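Long-range contacts in alpha-1,4-endofucoidanase (Mariniflexile fucanivorans, PDB 6DLH), which hydrolyses internal alpha-1,4 linkages of the sulfated polysaccharide fucoidan as a retaining glycoside hydrolase of family 107: residues 96-101 with 120-125; 126-131 with 214-219. All coordinates share one frame; numbering follows the deposited sequence.

Contact 1: 96-101 with 120-125; sequences VAPHPI and VAPRES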
loop_
_atom_site.group_PDB
_atom_site.type_symbol
_atom_site.label_atom_id
_atom_site.label_comp_id
_atom_site.label_asym_id
_atom_site.label_seq_id
_atom_site.Cartn_x
_atom_site.Cartn_y
_atom_site.Cartn_z
ATOM N N VAL A 96 5.940 2.213 3.299
ATOM C CA VAL A 96 4.526 2.560 3.285
ATOM C C VAL A 96 4.002 2.692 4.715
ATOM O O VAL A 96 2.803 2.858 4.914
ATOM C CB VAL A 96 3.691 1.550 2.472
ATOM C CG1 VAL A 96 4.146 1.467 1.030
ATOM C CG2 VAL A 96 3.659 0.169 3.110
ATOM N N ALA A 97 4.900 2.594 5.704
ATOM C CA ALA A 97 4.534 2.713 7.107
ATOM C C ALA A 97 5.457 3.724 7.784
ATOM O O ALA A 97 6.634 3.800 7.442
ATOM C CB ALA A 97 4.596 1.367 7.783
ATOM N N PRO A 98 4.964 4.535 8.751
ATOM C CA PRO A 98 5.749 5.648 9.286
ATOM C C PRO A 98 6.783 5.199 10.318
ATOM O O PRO A 98 6.520 4.306 11.128
ATOM C CB PRO A 98 4.669 6.527 9.935
ATOM C CG PRO A 98 3.627 5.536 10.415
ATOM C CD PRO A 98 3.641 4.422 9.386
ATOM N N HIS A 99 7.960 5.836 10.265
ATOM C CA HIS A 99 9.041 5.588 11.206
ATOM C C HIS A 99 9.769 6.899 11.510
ATOM O O HIS A 99 10.133 7.638 10.593
ATOM C CB HIS A 99 9.999 4.507 10.675
ATOM C CG HIS A 99 10.780 3.828 11.750
ATOM N ND1 HIS A 99 11.963 4.347 12.245
ATOM C CD2 HIS A 99 10.543 2.691 12.443
ATOM C CE1 HIS A 99 12.419 3.552 13.194
ATOM N NE2 HIS A 99 11.565 2.528 13.338
ATOM N N PRO A 100 9.994 7.214 12.809
ATOM C CA PRO A 100 10.700 8.433 13.218
ATOM C C PRO A 100 12.031 8.659 12.502
ATOM O O PRO A 100 12.282 9.747 11.979
ATOM C CB PRO A 100 10.978 8.184 14.710
ATOM C CG PRO A 100 9.852 7.275 15.160
ATOM C CD PRO A 100 9.556 6.402 13.959
ATOM N N ILE A 101 12.870 7.614 12.480
ATOM C CA ILE A 101 14.200 7.673 11.891
ATOM C C ILE A 101 14.099 7.984 10.397
ATOM O O ILE A 101 14.818 8.850 9.900
ATOM C CB ILE A 101 14.997 6.381 12.176
ATOM C CG1 ILE A 101 14.944 5.997 13.660
ATOM C CG2 ILE A 101 16.429 6.507 11.673
ATOM C CD1 ILE A 101 15.660 4.707 14.004
ATOM N N VAL A 120 10.488 9.121 2.239
ATOM C CA VAL A 120 10.371 7.735 1.811
ATOM C C VAL A 120 9.586 6.943 2.849
ATOM O O VAL A 120 9.702 5.723 2.924
ATOM C CB VAL A 120 11.731 7.077 1.489
ATOM C CG1 VAL A 120 12.304 7.550 0.164
ATOM C CG2 VAL A 120 12.752 7.215 2.610
ATOM N N ALA A 121 8.796 7.662 3.650
ATOM C CA ALA A 121 7.749 7.053 4.453
ATOM C C ALA A 121 6.537 7.982 4.460
ATOM O O ALA A 121 6.633 9.130 4.027
ATOM C CB ALA A 121 8.249 6.756 5.847
ATOM N N PRO A 122 5.350 7.507 4.900
ATOM C CA PRO A 122 4.238 8.410 5.199
ATOM C C PRO A 122 4.528 9.147 6.507
ATOM O O PRO A 122 4.989 8.538 7.474
ATOM C CB PRO A 122 3.060 7.439 5.371
ATOM C CG PRO A 122 3.704 6.162 5.874
ATOM C CD PRO A 122 5.019 6.091 5.130
ATOM N N ARG A 123 4.254 10.461 6.520
ATOM C CA ARG A 123 4.483 11.302 7.690
ATOM C C ARG A 123 3.644 10.783 8.855
ATOM O O ARG A 123 2.436 10.594 8.722
ATOM C CB ARG A 123 4.155 12.768 7.387
ATOM C CG ARG A 123 5.025 13.411 6.317
ATOM C CD ARG A 123 4.427 14.717 5.833
ATOM N NE ARG A 123 3.505 14.568 4.713
ATOM C CZ ARG A 123 3.540 15.283 3.588
ATOM N NH1 ARG A 123 4.423 16.255 3.435
ATOM N NH2 ARG A 123 2.677 15.034 2.617
ATOM N N GLU A 124 4.302 10.552 9.995
ATOM C CA GLU A 124 3.690 9.906 11.148
ATOM C C GLU A 124 2.435 10.656 11.593
ATOM O O GLU A 124 1.542 10.069 12.203
ATOM C CB GLU A 124 4.702 9.823 12.293
ATOM C CG GLU A 124 4.731 8.472 12.987
ATOM C CD GLU A 124 3.572 8.159 13.917
ATOM O OE1 GLU A 124 2.984 9.106 14.467
ATOM O OE2 GLU A 124 3.267 6.964 14.100
ATOM N N SER A 125 2.366 11.956 11.288
ATOM C CA SER A 125 1.275 12.788 11.774
ATOM C C SER A 125 0.089 12.754 10.807
ATOM O O SER A 125 -0.984 13.268 11.121
ATOM C CB SER A 125 1.747 14.202 12.060
ATOM O OG SER A 125 2.217 14.836 10.878
#

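Contact 2: 126-131 with 214-219; sequences VDDPLL and QRYGDL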
loop_
_atom_site.group_PDB
_atom_site.type_symbol
_atom_site.label_atom_id
_atom_site.label_comp_id
_atom_site.label_asym_id
_atom_site.label_seq_id
_atom_site.Cartn_x
_atom_site.Cartn_y
_atom_site.Cartn_z
ATOM N N VAL A 126 0.288 12.128 9.640
ATOM C CA VAL A 126 -0.704 12.137 8.576
ATOM C C VAL A 126 -1.425 10.791 8.512
ATOM O O VAL A 126 -2.638 10.738 8.696
ATOM C CB VAL A 126 -0.084 12.530 7.223
ATOM C CG1 VAL A 126 -1.118 12.538 6.107
ATOM C CG2 VAL A 126 0.628 13.869 7.305
ATOM N N ASP A 127 -0.679 9.706 8.262
ATOM C CA ASP A 127 -1.318 8.422 8.008
ATOM C C ASP A 127 -0.353 7.256 8.214
ATOM O O ASP A 127 0.826 7.345 7.866
ATOM C CB ASP A 127 -1.889 8.384 6.588
ATOM C CG ASP A 127 -2.897 7.274 6.363
ATOM O OD1 ASP A 127 -3.655 6.966 7.308
ATOM O OD2 ASP A 127 -2.921 6.736 5.245
ATOM N N ASP A 128 -0.887 6.159 8.768
ATOM C CA ASP A 128 -0.266 4.846 8.681
ATOM C C ASP A 128 -1.085 3.957 7.738
ATOM O O ASP A 128 -1.961 3.218 8.187
ATOM C CB ASP A 128 -0.111 4.192 10.059
ATOM C CG ASP A 128 0.670 2.889 10.003
ATOM O OD1 ASP A 128 1.052 2.477 8.884
ATOM O OD2 ASP A 128 0.902 2.294 11.073
ATOM N N PRO A 129 -0.830 3.987 6.408
ATOM C CA PRO A 129 -1.580 3.162 5.454
ATOM C C PRO A 129 -1.501 1.656 5.714
ATOM O O PRO A 129 -2.499 0.951 5.591
ATOM C CB PRO A 129 -0.956 3.500 4.096
ATOM C CG PRO A 129 -0.282 4.838 4.311
ATOM C CD PRO A 129 0.181 4.828 5.751
ATOM N N LEU A 130 -0.322 1.172 6.113
ATOM C CA LEU A 130 -0.122 -0.250 6.338
ATOM C C LEU A 130 -1.046 -0.762 7.441
ATOM O O LEU A 130 -1.667 -1.812 7.276
ATOM C CB LEU A 130 1.352 -0.519 6.658
ATOM C CG LEU A 130 1.746 -1.991 6.780
ATOM C CD1 LEU A 130 1.378 -2.769 5.523
ATOM C CD2 LEU A 130 3.231 -2.130 7.076
ATOM N N LEU A 131 -1.137 -0.028 8.559
ATOM C CA LEU A 131 -1.989 -0.445 9.663
ATOM C C LEU A 131 -3.437 -0.534 9.191
ATOM O O LEU A 131 -4.187 -1.414 9.624
ATOM C CB LEU A 131 -1.866 0.539 10.833
ATOM C CG LEU A 131 -2.735 0.226 12.055
ATOM C CD1 LEU A 131 -2.434 -1.155 12.618
ATOM C CD2 LEU A 131 -2.576 1.289 13.138
ATOM N N GLN A 214 7.241 -5.018 16.050
ATOM C CA GLN A 214 6.755 -4.885 17.417
ATOM C C GLN A 214 5.430 -4.124 17.442
ATOM O O GLN A 214 4.516 -4.486 18.180
ATOM C CB GLN A 214 7.821 -4.241 18.307
ATOM C CG GLN A 214 8.903 -5.221 18.746
ATOM C CD GLN A 214 9.927 -4.623 19.682
ATOM O OE1 GLN A 214 10.511 -3.571 19.417
ATOM N NE2 GLN A 214 10.173 -5.318 20.780
ATOM N N ARG A 215 5.341 -3.081 16.614
ATOM C CA ARG A 215 4.136 -2.290 16.444
ATOM C C ARG A 215 2.967 -3.190 16.034
ATOM O O ARG A 215 1.934 -3.214 16.706
ATOM C CB ARG A 215 4.398 -1.195 15.405
ATOM C CG ARG A 215 3.497 0.023 15.532
ATOM C CD ARG A 215 3.634 0.970 14.353
ATOM N NE ARG A 215 4.873 1.741 14.299
ATOM C CZ ARG A 215 5.283 2.438 13.238
ATOM N NH1 ARG A 215 6.359 3.202 13.316
ATOM N NH2 ARG A 215 4.623 2.368 12.095
ATOM N N TYR A 216 3.149 -3.950 14.943
ATOM C CA TYR A 216 2.026 -4.577 14.260
ATOM C C TYR A 216 1.636 -5.899 14.912
ATOM O O TYR A 216 0.476 -6.293 14.825
ATOM C CB TYR A 216 2.251 -4.611 12.747
ATOM C CG TYR A 216 2.434 -3.236 12.160
ATOM C CD1 TYR A 216 1.501 -2.236 12.391
ATOM C CD2 TYR A 216 3.548 -2.921 11.397
ATOM C CE1 TYR A 216 1.664 -0.963 11.868
ATOM C CE2 TYR A 216 3.727 -1.653 10.868
ATOM C CZ TYR A 216 2.782 -0.668 11.108
ATOM O OH TYR A 216 2.954 0.590 10.603
ATOM N N GLY A 217 2.586 -6.551 15.593
ATOM C CA GLY A 217 2.274 -7.772 16.316
ATOM C C GLY A 217 1.739 -8.855 15.384
ATOM O O GLY A 217 2.287 -9.081 14.304
ATOM N N ASP A 218 0.650 -9.506 15.801
ATOM C CA ASP A 218 0.123 -10.662 15.095
ATOM C C ASP A 218 -0.752 -10.239 13.909
ATOM O O ASP A 218 -1.465 -11.065 13.339
ATOM C CB ASP A 218 -0.596 -11.612 16.058
ATOM C CG ASP A 218 -1.932 -11.081 16.553
ATOM O OD1 ASP A 218 -2.348 -9.994 16.083
ATOM O OD2 ASP A 218 -2.546 -11.758 17.409
ATOM N N LEU A 219 -0.699 -8.953 13.541
ATOM C CA LEU A 219 -1.391 -8.474 12.356
ATOM C C LEU A 219 -0.603 -8.882 11.107
ATOM O O LEU A 219 -1.105 -8.764 9.986
ATOM C CB LEU A 219 -1.564 -6.954 12.450
ATOM C CG LEU A 219 -2.597 -6.443 13.464
ATOM C CD1 LEU A 219 -2.598 -4.923 13.508
ATOM C CD2 LEU A 219 -3.998 -6.950 13.153
#

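Contact 1: 96-101 with 120-125
The side chains of Pro98 and Pro122 cross at about a right angle, with CD of Pro98 3.9 Å from CG of Pro122. The ring of Pro122 also reaches the backbone leading into Pro98: its CG lies 3.6 Å from Val96 O, and its CD packs 3.5 Å from Ala97 N. Proline suits both places, because a compact, rigid ring can lie close against a backbone and offers no amide hydrogen that would need a partner. Pro98 CB also meets Pro122 O, at 3.2 Å, and the side chain of Glu124, which crosses the ring obliquely with its CG 3.6 Å from Pro98 CB. Glu124 is bent at chi2 (-75°), which sets CD; OE2 lies 4.0 Å from Pro98 CG. Ala121, with only a methyl group, sets its CB against Ala97 O, a carbonyl hydrogen-bonded to Tyr212 OH. Pro129 of helix 129-139 touches Pro122 as well. An alanine at Pro122 would remove CG and CD, and this would probably leave a gap beside Val96 O, Ala97 N and the Pro98 ring and set the backbone freer to turn. The two segments are thus joined by van der Waals packing alone, with rigid rings supplying the fit, while some of their polar groups find partners in neighbouring parts, Ala97 O with Tyr212 and Glu124 N with Glu103 OE1.

Contact 2: 126-131 with 214-219
Leu131 and Tyr216 bring their CA atoms to 7.4 Å where the first turn of helix 129-139 lies against the end of helix 198-216, which Gly217 leaves with positive phi, a conformation that favours glycine. Asp128 and Tyr216 meet tip to tip, their flat groups 50° apart. The phenol OH donates to Asp128 OD2 at 2.7 Å, arriving on the syn side and 18° out of the carboxylate plane. Asp128 CG stands anti to the backbone N (chi1 -174°), and OD1 accepts a weak capping bond from Leu131 N at 3.3 Å. Arg215 NH2 donates to Tyr216 OH at 2.9 Å and forms a long salt bridge to Asp128 OD2; its NH1 goes to Pro98 O. This charge would probably polarise the phenol toward donation. Arg215 CB lies over the centre of the Tyr216 ring. Leucines suit the apolar flanks: Leu130 CD2 approaches CE2 of Tyr216 at 3.9 Å, Leu131 CB approaches its CE1 at 4.0 Å, and Leu131 CD1 meets Leu219 CD1 at 3.9 Å. Here an aspartate N-cap doubles as a tether between two helices that lead to adjacent parallel strands, 143-149 and 222-226, consistent with a beta/alpha-barrel-like catalytic domain related to that of GH29.

Overall arrangement
Contacts 1 and 2 follow each other along the chain, and their centres lie about 11 Å apart. They touch directly: Pro98 CD packs 3.3 Å from Asp128 OD1, Ala97 CB lies 3.4 Å from Tyr216 OH, and Arg215 NH1 probably hydrogen-bonds Pro98 O, though the modelled length of 2.5 Å is doubtfully short. Segment 96-101 is held by this packing, together with the probable bond, between 120-125 and the end of helix 198-216. Both contacts lie away from the calcium sites, though a bound sodium ion is about 6 Å from the side chains of Glu124 and Asp128. Within 126-131, Asp127 forms salt bridges with Arg64 and with Lys553, the latter in the Ig-like region, so this corner of the catalytic part also meets an appended domain.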